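Local coordinates for YghZ aldo-keto reductase (Escherichia coli, PDB 3N6Q), which probably reduces aldehydes or ketones with a nicotinamide cofactor, as a TIM-barrel member of the aldo-keto reductase family, at residues G228-K233 / Q279-M284. Residues are numbered along the deposited sequence; the frame is centred on the assembly and turned at random.
Sequences GLLTGK and QSMAQM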
# COMPACT_ATOMS: atom_id res chain seq x y z
N GLY B 228 -37.61 -17.59 15.54
CA GLY B 228 -38.47 -18.68 15.96
C GLY B 228 -39.92 -18.38 15.73
O GLY B 228 -40.72 -19.29 15.73
N LEU B 229 -40.30 -17.13 15.52
CA LEU B 229 -41.72 -16.88 15.27
C LEU B 229 -42.18 -17.59 13.98
O LEU B 229 -43.33 -17.98 13.86
CB LEU B 229 -42.05 -15.39 15.18
CG LEU B 229 -41.93 -14.65 16.52
CD1 LEU B 229 -42.24 -13.18 16.27
CD2 LEU B 229 -42.93 -15.25 17.48
N LEU B 230 -41.28 -17.79 13.04
CA LEU B 230 -41.69 -18.38 11.74
C LEU B 230 -41.23 -19.82 11.60
O LEU B 230 -40.78 -20.25 10.52
CB LEU B 230 -41.11 -17.52 10.60
CG LEU B 230 -41.73 -16.12 10.54
CD1 LEU B 230 -40.97 -15.21 9.58
CD2 LEU B 230 -43.22 -16.23 10.09
N THR B 231 -41.30 -20.56 12.71
CA THR B 231 -40.96 -21.98 12.74
C THR B 231 -42.11 -22.73 13.43
O THR B 231 -43.15 -22.14 13.76
CB THR B 231 -39.65 -22.28 13.53
OG1 THR B 231 -39.87 -21.98 14.93
CG2 THR B 231 -38.45 -21.52 12.99
N GLY B 232 -41.89 -24.01 13.74
CA GLY B 232 -42.80 -24.72 14.67
C GLY B 232 -42.94 -24.13 16.08
O GLY B 232 -43.95 -24.36 16.76
N LYS B 233 -41.96 -23.32 16.50
CA LYS B 233 -41.69 -23.12 17.92
C LYS B 233 -42.85 -22.66 18.80
O LYS B 233 -43.04 -23.19 19.88
CB LYS B 233 -40.45 -22.23 18.14
CG LYS B 233 -39.15 -23.03 18.18
CD LYS B 233 -37.91 -22.13 18.23
CE LYS B 233 -37.18 -22.11 16.85
NZ LYS B 233 -35.98 -21.19 16.89
N GLN B 279 -44.64 -27.84 2.81
CA GLN B 279 -43.49 -27.18 3.51
C GLN B 279 -43.77 -27.09 4.97
O GLN B 279 -44.94 -26.98 5.39
CB GLN B 279 -43.29 -25.75 2.99
CG GLN B 279 -42.93 -25.68 1.49
CD GLN B 279 -42.37 -24.32 1.08
OE1 GLN B 279 -43.09 -23.30 1.01
NE2 GLN B 279 -41.10 -24.32 0.76
N SER B 280 -42.69 -27.06 5.78
CA SER B 280 -42.83 -26.60 7.15
C SER B 280 -43.01 -25.09 7.12
O SER B 280 -42.67 -24.42 6.16
CB SER B 280 -41.56 -26.89 7.98
OG SER B 280 -40.44 -26.24 7.38
N MET B 281 -43.40 -24.54 8.25
CA MET B 281 -43.47 -23.09 8.36
C MET B 281 -42.12 -22.42 8.07
O MET B 281 -42.07 -21.43 7.33
CB MET B 281 -44.03 -22.67 9.71
CG MET B 281 -44.10 -21.17 9.87
SD MET B 281 -45.33 -20.43 8.77
CE MET B 281 -44.41 -19.12 7.97
N ALA B 282 -41.03 -22.97 8.60
CA ALA B 282 -39.68 -22.38 8.37
C ALA B 282 -39.31 -22.42 6.88
O ALA B 282 -38.80 -21.45 6.33
CB ALA B 282 -38.62 -23.16 9.20
N GLN B 283 -39.60 -23.54 6.21
CA GLN B 283 -39.27 -23.64 4.80
C GLN B 283 -40.08 -22.59 4.03
O GLN B 283 -39.51 -21.91 3.17
CB GLN B 283 -39.57 -25.03 4.23
CG GLN B 283 -38.55 -26.09 4.72
CD GLN B 283 -39.03 -27.50 4.54
OE1 GLN B 283 -40.23 -27.74 4.35
NE2 GLN B 283 -38.10 -28.46 4.65
N MET B 284 -41.38 -22.45 4.33
CA MET B 284 -42.18 -21.42 3.58
C MET B 284 -41.60 -19.99 3.82
O MET B 284 -41.57 -19.16 2.91
CB MET B 284 -43.65 -21.41 3.96
CG MET B 284 -44.42 -20.36 3.00
SD MET B 284 -46.21 -20.50 3.39
CE MET B 284 -46.31 -19.55 4.94
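The carbonyl oxygen of L230 points at the first turn of helix 281-289, where A282 CA lies 3.2 Å from L230 O, a CA-H...O contact bent to 133° at the hydrogen. The amide of A282 is also near that oxygen, but at an angle too poor for a hydrogen bond, and no conventional hydrogen bond joins the two segments.

Side-chain carbons pack around this carbonyl. M281 is modelled in two conformers; in the one described, CG lies anti to its backbone N (chi1 180°), 3.5 Å from L230 O. The chain bends at chi2 and again at chi3, bringing methyl CE to 3.8 Å from L230 CD2, an apolar contact that may not hold in the other conformer. M281 also rests on L270 and N271 of helix 261-276. Methyl meets methyl between T231 CG2 and A282 CB, 4.1 Å apart.

The hydrogen bonds here run within each segment. G228 to T231 is a type I turn; T231 OG1 donates to G228 O at 2.9 Å and accepts from K233 N in an ST turn. In the other segment, S280 and Q283 form a capping box: Q283 N donates to S280 OG and S280 N to Q283 OE1, while E310 also bonds S280 OG.

An internally bonded turn and a capped helix start thus meet without a hydrogen bond across the contact, so van der Waals packing and one C-H...O contact carry it.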